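Local structure of putative type VI secretion protein (Escherichia coli, 4HH5) at residues Ala10-Leu15 and Ala96-Ala101; Arg21-Ala26 and Glu41-Lys46; Ala36-Glu41 and Pro88-Ser93. The protein is the N-terminal domain of a ClpV1 ATPase of a type VI secretion system, a ClpA/ClpB family member that probably binds and hydrolyses ATP through its other domains. One frame throughout, in Å; residues are numbered along the deposited sequence.

In the fold
Helix 2-14 opens the chain, and its end meets helix 92-107 in contact 1, which closes the longest loop. Contacts 2 and 3 both fall within that loop. Contact 2 closes a short loop by setting helix 17-32 against helix 40-50. Contact 3 closes one of intermediate length, pairing strand 37-38 with strand 89-90, just ahead of helices 40-50 and 92-107. Contacts 2 and 3 cross, because their segments alternate along the chain, and they share Glu41. The three meet in one apolar core. Leu15 of contact 1 packs on Trp43 of contact 2, Ala26 of contact 2 on Ile38 of contact 3, and Leu97 of segment 96-101 on Pro40 of contact 3.

Contact 1. Residues Ala10-Leu15 and Ala96-Ala101; sequences ALLRRL and ALLKQA
Leu98 lies under three leucines of the 10-15 segment, and Leu11 overlaps it most directly. The two side chains slide past each other in opposite directions. Leu11 points from its helix at the partner, and its CD2 sits 3.8 Å from Leu98 CG. The same methyl reaches the backbone of the next residue, with Leu11 CD2 3.6 Å from Lys99 N. It also touches Lys99 CB, while the rest of the lysine runs extended and leads away.

The branches of Leu98 are divided between two further leucines, each crossing it at about a right angle. Leu12 CD2 meets Leu98 CD2 at 3.8 Å, and Leu15 CD2 meets Leu98 CD1 at 3.8 Å. Both Leu12 and Leu15 hold CG anti to the carbonyl carbon, with chi1 of -68° and -69°. Their ends swing nearer to the partner than their first bonds suggest.

Within the mainly helical Clp N-terminal domain, this joins the end of helix 2-14 and the turn after it to helix 92-107. The axes of the short segments cross at 67° and come no closer than 10.2 Å, so side chains rather than backbones fill the gap. No hydrogen bond links the segments. Trp43 of helix 40-50 also touches Leu98. Arg14 makes a cation-pi contact with Trp102.

Contact 2. Residues Arg21-Ala26 and Glu41-Lys46; sequences RALEGA and EHWLLK
The helical segments 21-26 and 41-46 cross at 121° with axes 8.0 Å apart, close enough for backbone to meet side chains directly, and the crossing joins helices 17-32 and 40-50 of the Clp N-terminal domain.

Trp43 holds CG anti to its backbone N (chi1 -157°), which brings the indole to the other helix. Leu23 CD1 lies over one face in a CH-pi contact, 4.0 Å from the centroid of the Trp43 five-membered ring and 10° off its normal. Ala22 CB comes at the ring edge, in plane, 3.8 Å from Trp43 NE1.

Small residues let the helices approach. Ala26 CB rests 3.6 Å from His42 O and also touches His42 CB. Lys46 bends at chi2 and lays its aliphatic chain along Gly25. Lys46 CG is 3.6 Å from Gly25 C, and Lys46 CB is 3.4 Å from Ala22 O.

The polar ends find their partners outside the pair of segments. Trp43 NE1 hydrogen-bonds Cys19 O, His42 ND1 accepts a hydrogen bond from Thr39 N, and Lys46 NZ forms a salt bridge with Glu49. No hydrogen bond crosses the contact, so apolar and CH-pi packing carries it.

Contact 3. Residues Ala36-Glu41 and Pro88-Ser93; sequences AEITPE and PQLAQS
Ile38 and Leu90 lie on the same face of a short two-stranded parallel sheet, and Glu37 and Gln89 lie on the other. Ile38 holds CG1 anti to the carbonyl carbon (chi1 -53°), so that branch runs over the neighbouring strand. It crosses Pro88 obliquely, with Ile38 CG1 3.8 Å from Pro88 CB. The tip, Ile38 CD1, stands 4.0 Å from Leu90 CD2. Ala27 and Cys30 of helix 17-32 pack against Ile38.

On the opposite face Glu37 is extended beyond CG and passes over Ala91. Glu37 CB touches Ala91 CB at 3.8 Å. Its carboxylate accepts from a water at Glu37 OE2, and that water accepts in turn from Gln92 N. The water thus links the strand residue to the first turn of the next helix.

The backbone holds these faces in register. Three hydrogen bonds, all nearly straight, alternate between the strands in the parallel pattern. Gln89 N donates to Ala36 O at 2.9 Å, and Ile38 N to Gln89 O at 2.7 Å. Both donors lie in the carbonyl plane. Ala91 N donates to Ile38 O at 2.9 Å, and only here does the donor stand above the carbonyl plane. Each strand leads through one N-cap residue, Thr39 or Ala91, into a helix of this Clp N-terminal domain, 40-50 or 92-107.

Past the strands the helix starts also meet. The Pro40 ring lies against Ser93, and Pro40 CD is 3.3 Å from Ser93 OG. Ser93 chi1 of 55° brings OG up to that ring. Leu94 of helix 92-107 also touches the Pro40 ring.

Contact 1. Residues Ala10-Leu15 and Ala96-Ala101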
ATOM      1  N   ALA A  10      15.545  -4.581  -5.075  1.00 24.21           N
ATOM      2  CA  ALA A  10      15.114  -5.945  -4.738  1.00 24.00           C
ATOM      3  C   ALA A  10      13.746  -5.916  -4.039  1.00 28.78           C
ATOM      4  O   ALA A  10      12.901  -6.774  -4.290  1.00 27.83           O
ATOM      5  CB  ALA A  10      16.147  -6.618  -3.852  1.00 24.47           C
ATOM      6  N   LEU A  11      13.537  -4.899  -3.188  1.00 25.43           N
ATOM      7  CA  LEU A  11      12.315  -4.641  -2.437  1.00 25.59           C
ATOM      8  C   LEU A  11      11.162  -4.407  -3.437  1.00 26.73           C
ATOM      9  O   LEU A  11      10.110  -5.031  -3.306  1.00 26.18           O
ATOM     10  CB  LEU A  11      12.567  -3.382  -1.585  1.00 26.23           C
ATOM     11  CG  LEU A  11      11.996  -3.284  -0.193  1.00 32.42           C
ATOM     12  CD1 LEU A  11      12.726  -4.218   0.782  1.00 33.30           C
ATOM     13  CD2 LEU A  11      12.137  -1.858   0.311  1.00 34.26           C
ATOM     14  N   LEU A  12      11.392  -3.570  -4.470  1.00 21.57           N
ATOM     15  CA  LEU A  12      10.408  -3.298  -5.535  1.00 20.74           C
ATOM     16  C   LEU A  12      10.077  -4.561  -6.327  1.00 24.64           C
ATOM     17  O   LEU A  12       8.910  -4.780  -6.665  1.00 23.77           O
ATOM     18  CB  LEU A  12      10.905  -2.204  -6.492  1.00 20.78           C
ATOM     19  CG  LEU A  12      11.022  -0.792  -5.940  1.00 25.11           C
ATOM     20  CD1 LEU A  12      11.561   0.140  -6.994  1.00 25.36           C
ATOM     21  CD2 LEU A  12       9.672  -0.269  -5.431  1.00 26.12           C
ATOM     22  N   ARG A  13      11.095  -5.413  -6.590  1.00 20.16           N
ATOM     23  CA  ARG A  13      10.890  -6.678  -7.302  1.00 19.94           C
ATOM     24  C   ARG A  13      10.089  -7.700  -6.478  1.00 23.76           C
ATOM     25  O   ARG A  13       9.544  -8.644  -7.048  1.00 23.15           O
ATOM     26  CB  ARG A  13      12.223  -7.297  -7.739  1.00 19.77           C
ATOM     27  CG  ARG A  13      12.922  -6.519  -8.844  1.00 26.91           C
ATOM     28  CD  ARG A  13      14.031  -7.332  -9.522  1.00 32.54           C
ATOM     29  NE  ARG A  13      15.001  -7.914  -8.579  1.00 37.00           N
ATOM     30  CZ  ARG A  13      16.011  -7.254  -8.015  1.00 48.05           C
ATOM     31  NH1 ARG A  13      16.181  -5.959  -8.252  1.00 31.57           N
ATOM     32  NH2 ARG A  13      16.834  -7.874  -7.185  1.00 39.36           N
ATOM     33  N   ARG A  14      10.026  -7.526  -5.148  1.00 20.64           N
ATOM     34  CA  ARG A  14       9.279  -8.443  -4.281  1.00 20.71           C
ATOM     35  C   ARG A  14       7.775  -8.172  -4.279  1.00 23.48           C
ATOM     36  O   ARG A  14       6.992  -9.049  -3.906  1.00 23.24           O
ATOM     37  CB  ARG A  14       9.847  -8.422  -2.863  1.00 22.12           C
ATOM     38  CG  ARG A  14      11.016  -9.381  -2.727  1.00 31.94           C
ATOM     39  CD  ARG A  14      11.845  -9.019  -1.539  1.00 40.88           C
ATOM     40  NE  ARG A  14      13.128  -9.717  -1.552  1.00 49.31           N
ATOM     41  CZ  ARG A  14      14.266  -9.179  -1.132  1.00 61.24           C
ATOM     42  NH1 ARG A  14      14.288  -7.938  -0.658  1.00 43.24           N
ATOM     43  NH2 ARG A  14      15.393  -9.874  -1.182  1.00 49.62           N
ATOM     44  N   LEU A  15       7.369  -6.971  -4.696  1.00 17.96           N
ATOM     45  CA  LEU A  15       5.949  -6.613  -4.780  1.00 16.87           C
ATOM     46  C   LEU A  15       5.249  -7.556  -5.741  1.00 20.11           C
ATOM     47  O   LEU A  15       5.790  -7.857  -6.819  1.00 18.15           O
ATOM     48  CB  LEU A  15       5.770  -5.181  -5.295  1.00 16.36           C
ATOM     49  CG  LEU A  15       6.202  -4.056  -4.371  1.00 19.97           C
ATOM     50  CD1 LEU A  15       6.246  -2.737  -5.119  1.00 19.77           C
ATOM     51  CD2 LEU A  15       5.299  -3.966  -3.139  1.00 19.23           C
ATOM     52  N   ALA A  96      10.078   3.427   3.837  1.00 22.87           N
ATOM     53  CA  ALA A  96       9.888   2.842   5.170  1.00 22.27           C
ATOM     54  C   ALA A  96       8.731   1.826   5.169  1.00 24.34           C
ATOM     55  O   ALA A  96       8.901   0.736   5.702  1.00 23.26           O
ATOM     56  CB  ALA A  96       9.624   3.936   6.189  1.00 22.80           C
ATOM     57  N   LEU A  97       7.574   2.171   4.546  1.00 20.93           N
ATOM     58  CA  LEU A  97       6.411   1.272   4.449  1.00 20.41           C
ATOM     59  C   LEU A  97       6.764   0.010   3.654  1.00 22.94           C
ATOM     60  O   LEU A  97       6.434  -1.089   4.084  1.00 21.24           O
ATOM     61  CB  LEU A  97       5.185   1.988   3.834  1.00 20.55           C
ATOM     62  CG  LEU A  97       3.943   1.111   3.530  1.00 25.86           C
ATOM     63  CD1 LEU A  97       3.212   0.711   4.814  1.00 25.87           C
ATOM     64  CD2 LEU A  97       2.984   1.827   2.593  1.00 27.38           C
ATOM     65  N   LEU A  98       7.469   0.176   2.527  1.00 20.09           N
ATOM     66  CA  LEU A  98       7.896  -0.913   1.641  1.00 20.99           C
ATOM     67  C   LEU A  98       8.792  -1.906   2.384  1.00 21.67           C
ATOM     68  O   LEU A  98       8.569  -3.105   2.316  1.00 19.60           O
ATOM     69  CB  LEU A  98       8.686  -0.304   0.469  1.00 22.06           C
ATOM     70  CG  LEU A  98       8.687  -0.954  -0.926  1.00 28.32           C
ATOM     71  CD1 LEU A  98       7.899  -2.266  -1.007  1.00 28.06           C
ATOM     72  CD2 LEU A  98       8.202   0.029  -1.950  1.00 33.68           C
ATOM     73  N   LYS A  99       9.806  -1.388   3.067  1.00 18.83           N
ATOM     74  CA  LYS A  99      10.798  -2.136   3.840  1.00 18.89           C
ATOM     75  C   LYS A  99      10.145  -2.881   5.008  1.00 19.91           C
ATOM     76  O   LYS A  99      10.430  -4.060   5.213  1.00 19.09           O
ATOM     77  CB  LYS A  99      11.896  -1.139   4.268  1.00 22.06           C
ATOM     78  CG  LYS A  99      12.715  -1.429   5.496  1.00 40.92           C
ATOM     79  CD  LYS A  99      13.752  -0.329   5.664  1.00 50.35           C
ATOM     80  CE  LYS A  99      14.348  -0.278   7.044  1.00 61.99           C
ATOM     81  NZ  LYS A  99      15.279   0.874   7.184  1.00 69.91           N
ATOM     82  N   GLN A 100       9.243  -2.208   5.739  1.00 15.35           N
ATOM     83  CA  GLN A 100       8.534  -2.835   6.855  1.00 14.96           C
ATOM     84  C   GLN A 100       7.548  -3.901   6.405  1.00 18.48           C
ATOM     85  O   GLN A 100       7.423  -4.931   7.075  1.00 17.79           O
ATOM     86  CB  GLN A 100       7.889  -1.790   7.756  1.00 15.99           C
ATOM     87  CG  GLN A 100       8.965  -1.101   8.617  1.00 22.10           C
ATOM     88  CD  GLN A 100       8.437  -0.065   9.562  1.00 39.41           C
ATOM     89  OE1 GLN A 100       7.385   0.539   9.340  1.00 33.66           O
ATOM     90  NE2 GLN A 100       9.171   0.168  10.645  1.00 35.34           N
ATOM     91  N   ALA A 101       6.881  -3.678   5.259  1.00 15.77           N
ATOM     92  CA  ALA A 101       5.942  -4.648   4.687  1.00 16.34           C
ATOM     93  C   ALA A 101       6.697  -5.904   4.263  1.00 20.92           C
ATOM     94  O   ALA A 101       6.192  -7.008   4.460  1.00 20.12           O
ATOM     95  CB  ALA A 101       5.207  -4.053   3.501  1.00 17.07           C
TER

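Contact 2. Residues Arg21-Ala26 and Glu41-Lys46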
ATOM      1  N   ARG A  21       1.590  -2.747  -9.959  1.00 18.45           N
ATOM      2  CA  ARG A  21       0.706  -2.020 -10.885  1.00 18.12           C
ATOM      3  C   ARG A  21       0.177  -0.740 -10.204  1.00 20.48           C
ATOM      4  O   ARG A  21       0.179   0.326 -10.822  1.00 19.11           O
ATOM      5  CB  ARG A  21      -0.477  -2.925 -11.291  1.00 19.74           C
ATOM      6  CG  ARG A  21      -1.292  -2.460 -12.483  1.00 31.39           C
ATOM      7  CD  ARG A  21      -2.192  -3.595 -12.969  1.00 42.68           C
ATOM      8  NE  ARG A  21      -3.526  -3.550 -12.361  1.00 51.23           N
ATOM      9  CZ  ARG A  21      -4.106  -4.554 -11.707  1.00 62.37           C
ATOM     10  NH1 ARG A  21      -3.469  -5.713 -11.552  1.00 45.44           N
ATOM     11  NH2 ARG A  21      -5.324  -4.412 -11.207  1.00 48.08           N
ATOM     12  N   ALA A  22      -0.257  -0.851  -8.929  1.00 16.79           N
ATOM     13  CA  ALA A  22      -0.753   0.288  -8.148  1.00 16.25           C
ATOM     14  C   ALA A  22       0.360   1.294  -7.862  1.00 18.78           C
ATOM     15  O   ALA A  22       0.103   2.500  -7.877  1.00 16.85           O
ATOM     16  CB  ALA A  22      -1.383  -0.190  -6.846  1.00 16.73           C
ATOM     17  N   LEU A  23       1.595   0.812  -7.616  1.00 16.81           N
ATOM     18  CA  LEU A  23       2.724   1.719  -7.357  1.00 17.66           C
ATOM     19  C   LEU A  23       3.083   2.503  -8.628  1.00 22.11           C
ATOM     20  O   LEU A  23       3.365   3.696  -8.546  1.00 20.33           O
ATOM     21  CB  LEU A  23       3.946   0.990  -6.753  1.00 17.86           C
ATOM     22  CG  LEU A  23       5.129   1.864  -6.287  1.00 22.50           C
ATOM     23  CD1 LEU A  23       4.698   2.923  -5.256  1.00 23.25           C
ATOM     24  CD2 LEU A  23       6.214   1.010  -5.684  1.00 24.06           C
ATOM     25  N   GLU A  24       2.995   1.847  -9.799  1.00 21.58           N
ATOM     26  CA  GLU A  24       3.212   2.482 -11.107  1.00 22.29           C
ATOM     27  C   GLU A  24       2.112   3.523 -11.347  1.00 24.53           C
ATOM     28  O   GLU A  24       2.412   4.618 -11.808  1.00 23.34           O
ATOM     29  CB  GLU A  24       3.208   1.445 -12.243  1.00 23.99           C
ATOM     30  CG  GLU A  24       4.358   0.466 -12.167  1.00 36.35           C
ATOM     31  N   GLY A  25       0.866   3.173 -11.005  1.00 20.43           N
ATOM     32  CA  GLY A  25      -0.283   4.077 -11.099  1.00 19.91           C
ATOM     33  C   GLY A  25      -0.108   5.315 -10.229  1.00 22.93           C
ATOM     34  O   GLY A  25      -0.403   6.432 -10.667  1.00 21.22           O
ATOM     35  N   ALA A  26       0.416   5.126  -8.990  1.00 19.63           N
ATOM     36  CA  ALA A  26       0.699   6.213  -8.046  1.00 18.96           C
ATOM     37  C   ALA A  26       1.795   7.148  -8.603  1.00 23.21           C
ATOM     38  O   ALA A  26       1.658   8.374  -8.496  1.00 21.53           O
ATOM     39  CB  ALA A  26       1.115   5.649  -6.693  1.00 19.46           C
ATOM     40  N   GLU A  41      -0.193   7.434   0.658  1.00 21.63           N
ATOM     41  CA  GLU A  41      -1.557   7.859   0.320  1.00 21.08           C
ATOM     42  C   GLU A  41      -1.802   7.714  -1.183  1.00 22.82           C
ATOM     43  O   GLU A  41      -2.879   7.246  -1.565  1.00 21.31           O
ATOM     44  CB  GLU A  41      -1.853   9.295   0.786  1.00 22.70           C
ATOM     45  CG  GLU A  41      -1.961   9.459   2.295  1.00 26.27           C
ATOM     46  CD  GLU A  41      -0.664   9.678   3.051  1.00 36.19           C
ATOM     47  OE1 GLU A  41       0.432   9.525   2.462  1.00 25.16           O
ATOM     48  OE2 GLU A  41      -0.752  10.018   4.250  1.00 29.88           O
ATOM     49  N   HIS A  42      -0.798   8.088  -2.035  1.00 19.03           N
ATOM     50  CA  HIS A  42      -0.892   7.943  -3.500  1.00 18.98           C
ATOM     51  C   HIS A  42      -1.061   6.457  -3.852  1.00 20.06           C
ATOM     52  O   HIS A  42      -1.885   6.109  -4.706  1.00 18.70           O
ATOM     53  CB  HIS A  42       0.361   8.480  -4.211  1.00 20.28           C
ATOM     54  CG  HIS A  42       0.473   9.977  -4.251  1.00 24.30           C
ATOM     55  ND1 HIS A  42       1.414  10.650  -3.489  1.00 26.42           N
ATOM     56  CD2 HIS A  42      -0.204  10.874  -5.004  1.00 26.30           C
ATOM     57  CE1 HIS A  42       1.257  11.935  -3.775  1.00 25.90           C
ATOM     58  NE2 HIS A  42       0.304  12.121  -4.686  1.00 26.03           N
ATOM     59  N   TRP A  43      -0.284   5.593  -3.179  1.00 16.20           N
ATOM     60  CA  TRP A  43      -0.314   4.145  -3.362  1.00 16.20           C
ATOM     61  C   TRP A  43      -1.653   3.553  -2.934  1.00 18.79           C
ATOM     62  O   TRP A  43      -2.231   2.779  -3.691  1.00 18.10           O
ATOM     63  CB  TRP A  43       0.834   3.492  -2.593  1.00 15.66           C
ATOM     64  CG  TRP A  43       1.252   2.140  -3.100  1.00 16.71           C
ATOM     65  CD1 TRP A  43       0.766   1.471  -4.189  1.00 19.16           C
ATOM     66  CD2 TRP A  43       2.271   1.304  -2.538  1.00 16.88           C
ATOM     67  NE1 TRP A  43       1.413   0.265  -4.330  1.00 18.74           N
ATOM     68  CE2 TRP A  43       2.355   0.146  -3.338  1.00 20.31           C
ATOM     69  CE3 TRP A  43       3.144   1.438  -1.446  1.00 18.74           C
ATOM     70  CZ2 TRP A  43       3.283  -0.867  -3.089  1.00 20.08           C
ATOM     71  CZ3 TRP A  43       4.069   0.435  -1.204  1.00 20.51           C
ATOM     72  CH2 TRP A  43       4.131  -0.701  -2.022  1.00 20.96           C
ATOM     73  N   LEU A  44      -2.157   3.915  -1.733  1.00 16.11           N
ATOM     74  CA  LEU A  44      -3.444   3.408  -1.218  1.00 16.19           C
ATOM     75  C   LEU A  44      -4.607   3.786  -2.131  1.00 19.43           C
ATOM     76  O   LEU A  44      -5.482   2.955  -2.371  1.00 17.99           O
ATOM     77  CB  LEU A  44      -3.717   3.866   0.233  1.00 16.69           C
ATOM     78  CG  LEU A  44      -2.818   3.248   1.319  1.00 22.00           C
ATOM     79  CD1 LEU A  44      -2.827   4.095   2.575  1.00 22.62           C
ATOM     80  CD2 LEU A  44      -3.220   1.812   1.649  1.00 23.29           C
ATOM     81  N   LEU A  45      -4.586   5.015  -2.678  1.00 17.15           N
ATOM     82  CA  LEU A  45      -5.607   5.494  -3.608  1.00 17.87           C
ATOM     83  C   LEU A  45      -5.668   4.544  -4.813  1.00 19.72           C
ATOM     84  O   LEU A  45      -6.746   4.082  -5.169  1.00 19.11           O
ATOM     85  CB  LEU A  45      -5.260   6.926  -4.056  1.00 18.93           C
ATOM     86  CG  LEU A  45      -6.267   7.657  -4.951  1.00 25.42           C
ATOM     87  CD1 LEU A  45      -6.345   9.099  -4.583  1.00 26.58           C
ATOM     88  CD2 LEU A  45      -5.865   7.576  -6.420  1.00 29.45           C
ATOM     89  N   LYS A  46      -4.504   4.246  -5.417  1.00 16.32           N
ATOM     90  CA  LYS A  46      -4.406   3.372  -6.581  1.00 16.47           C
ATOM     91  C   LYS A  46      -4.700   1.926  -6.268  1.00 19.54           C
ATOM     92  O   LYS A  46      -5.292   1.249  -7.111  1.00 19.01           O
ATOM     93  CB  LYS A  46      -3.081   3.551  -7.320  1.00 19.73           C
ATOM     94  CG  LYS A  46      -3.013   4.876  -8.080  1.00 24.50           C
ATOM     95  CD  LYS A  46      -3.830   4.822  -9.374  1.00 29.78           C
ATOM     96  CE  LYS A  46      -4.124   6.193  -9.921  1.00 40.87           C
ATOM     97  NZ  LYS A  46      -5.028   6.124 -11.095  1.00 48.72           N
TER

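Contact 3. Residues Ala36-Glu41 and Pro88-Ser93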
ATOM      1  N   ALA A  36       6.680  16.030  -6.441  1.00 33.62           N
ATOM      2  CA  ALA A  36       8.005  15.456  -6.222  1.00 32.74           C
ATOM      3  C   ALA A  36       8.006  14.072  -5.594  1.00 33.40           C
ATOM      4  O   ALA A  36       8.869  13.264  -5.933  1.00 32.97           O
ATOM      5  CB  ALA A  36       8.871  16.400  -5.396  1.00 33.56           C
ATOM      6  N   GLU A  37       7.093  13.803  -4.643  1.00 28.41           N
ATOM      7  CA  GLU A  37       7.144  12.526  -3.928  1.00 27.42           C
ATOM      8  C   GLU A  37       5.925  11.612  -3.988  1.00 28.57           C
ATOM      9  O   GLU A  37       4.798  12.060  -3.815  1.00 27.69           O
ATOM     10  CB  GLU A  37       7.631  12.727  -2.483  1.00 29.05           C
ATOM     11  CG  GLU A  37       9.041  13.342  -2.397  1.00 44.31           C
ATOM     12  CD  GLU A  37       9.629  13.473  -1.011  1.00 67.39           C
ATOM     13  OE1 GLU A  37      10.852  13.483  -0.847  1.00 64.94           O
ATOM     14  OE2 GLU A  37       8.792  13.619   0.012  1.00 59.63           O
ATOM     15  N   ILE A  38       6.176  10.309  -4.189  1.00 24.38           N
ATOM     16  CA  ILE A  38       5.136   9.278  -4.212  1.00 23.80           C
ATOM     17  C   ILE A  38       4.970   8.847  -2.754  1.00 27.31           C
ATOM     18  O   ILE A  38       5.902   8.296  -2.160  1.00 27.03           O
ATOM     19  CB  ILE A  38       5.485   8.086  -5.157  1.00 26.61           C
ATOM     20  CG1 ILE A  38       5.848   8.574  -6.574  1.00 26.54           C
ATOM     21  CG2 ILE A  38       4.333   7.072  -5.201  1.00 26.77           C
ATOM     22  CD1 ILE A  38       6.847   7.732  -7.315  1.00 30.23           C
ATOM     23  N   THR A  39       3.804   9.153  -2.169  1.00 23.13           N
ATOM     24  CA  THR A  39       3.513   8.863  -0.766  1.00 22.47           C
ATOM     25  C   THR A  39       2.672   7.579  -0.597  1.00 25.49           C
ATOM     26  O   THR A  39       2.046   7.144  -1.576  1.00 23.85           O
ATOM     27  CB  THR A  39       2.754  10.043  -0.149  1.00 26.55           C
ATOM     28  OG1 THR A  39       1.441  10.057  -0.700  1.00 28.03           O
ATOM     29  CG2 THR A  39       3.462  11.393  -0.337  1.00 22.92           C
ATOM     30  N   PRO A  40       2.566   7.002   0.639  1.00 22.05           N
ATOM     31  CA  PRO A  40       1.688   5.831   0.825  1.00 21.02           C
ATOM     32  C   PRO A  40       0.235   6.155   0.499  1.00 23.75           C
ATOM     33  O   PRO A  40      -0.476   5.265   0.068  1.00 22.79           O
ATOM     34  CB  PRO A  40       1.861   5.475   2.309  1.00 22.65           C
ATOM     35  CG  PRO A  40       3.138   6.117   2.720  1.00 27.38           C
ATOM     36  CD  PRO A  40       3.222   7.374   1.912  1.00 23.29           C
ATOM     37  N   GLU A  41      -0.193   7.434   0.658  1.00 21.63           N
ATOM     38  CA  GLU A  41      -1.557   7.859   0.320  1.00 21.08           C
ATOM     39  C   GLU A  41      -1.802   7.714  -1.183  1.00 22.82           C
ATOM     40  O   GLU A  41      -2.879   7.246  -1.565  1.00 21.31           O
ATOM     41  CB  GLU A  41      -1.853   9.295   0.786  1.00 22.70           C
ATOM     42  CG  GLU A  41      -1.961   9.459   2.295  1.00 26.27           C
ATOM     43  CD  GLU A  41      -0.664   9.678   3.051  1.00 36.19           C
ATOM     44  OE1 GLU A  41       0.432   9.525   2.462  1.00 25.16           O
ATOM     45  OE2 GLU A  41      -0.752  10.018   4.250  1.00 29.88           O
ATOM     46  N   PRO A  88       8.720  11.959 -10.429  1.00 39.67           N
ATOM     47  CA  PRO A  88       8.665  11.748  -8.983  1.00 38.03           C
ATOM     48  C   PRO A  88       9.573  10.657  -8.458  1.00 36.68           C
ATOM     49  O   PRO A  88      10.022   9.753  -9.181  1.00 35.30           O
ATOM     50  CB  PRO A  88       7.177  11.415  -8.732  1.00 40.13           C
ATOM     51  CG  PRO A  88       6.485  11.763 -10.055  1.00 45.36           C
ATOM     52  CD  PRO A  88       7.514  11.460 -11.091  1.00 41.11           C
ATOM     53  N   GLN A  89       9.810  10.759  -7.159  1.00 31.11           N
ATOM     54  CA  GLN A  89      10.606   9.866  -6.359  1.00 29.97           C
ATOM     55  C   GLN A  89       9.719   9.285  -5.284  1.00 31.00           C
ATOM     56  O   GLN A  89       8.720   9.897  -4.907  1.00 29.72           O
ATOM     57  CB  GLN A  89      11.713  10.649  -5.650  1.00 31.44           C
ATOM     58  CG  GLN A  89      13.016  10.675  -6.399  1.00 52.19           C
ATOM     59  CD  GLN A  89      14.098  11.379  -5.613  1.00 74.78           C
ATOM     60  OE1 GLN A  89      13.841  12.174  -4.691  1.00 68.48           O
ATOM     61  NE2 GLN A  89      15.337  11.114  -5.984  1.00 70.11           N
ATOM     62  N   LEU A  90      10.155   8.162  -4.691  1.00 27.43           N
ATOM     63  CA  LEU A  90       9.424   7.568  -3.581  1.00 26.91           C
ATOM     64  C   LEU A  90       9.725   8.393  -2.339  1.00 30.36           C
ATOM     65  O   LEU A  90      10.895   8.714  -2.077  1.00 30.58           O
ATOM     66  CB  LEU A  90       9.875   6.119  -3.356  1.00 27.07           C
ATOM     67  CG  LEU A  90       9.629   5.151  -4.515  1.00 32.12           C
ATOM     68  CD1 LEU A  90      10.264   3.812  -4.238  1.00 32.29           C
ATOM     69  CD2 LEU A  90       8.127   4.954  -4.770  1.00 34.00           C
ATOM     70  N   ALA A  91       8.682   8.748  -1.580  1.00 25.74           N
ATOM     71  CA  ALA A  91       8.864   9.490  -0.337  1.00 24.95           C
ATOM     72  C   ALA A  91       9.530   8.583   0.714  1.00 29.49           C
ATOM     73  O   ALA A  91       9.484   7.348   0.596  1.00 28.63           O
ATOM     74  CB  ALA A  91       7.530   9.985   0.181  1.00 25.15           C
ATOM     75  N   GLN A  92      10.162   9.209   1.724  1.00 26.82           N
ATOM     76  CA  GLN A  92      10.816   8.584   2.879  1.00 26.63           C
ATOM     77  C   GLN A  92       9.847   7.601   3.555  1.00 28.88           C
ATOM     78  O   GLN A  92      10.236   6.466   3.834  1.00 28.98           O
ATOM     79  CB  GLN A  92      11.276   9.694   3.852  1.00 28.59           C
ATOM     80  CG  GLN A  92      11.572   9.269   5.288  1.00 50.46           C
ATOM     81  N   SER A  93       8.582   8.028   3.770  1.00 24.01           N
ATOM     82  CA  SER A  93       7.528   7.219   4.383  1.00 24.17           C
ATOM     83  C   SER A  93       7.177   6.003   3.516  1.00 26.60           C
ATOM     84  O   SER A  93       6.819   4.956   4.063  1.00 24.72           O
ATOM     85  CB  SER A  93       6.281   8.066   4.623  1.00 28.91           C
ATOM     86  OG  SER A  93       5.870   8.666   3.405  1.00 38.06           O
TER
HETATM   87  O   HOH W   1       9.821  12.338   2.226  1.00 44.65           O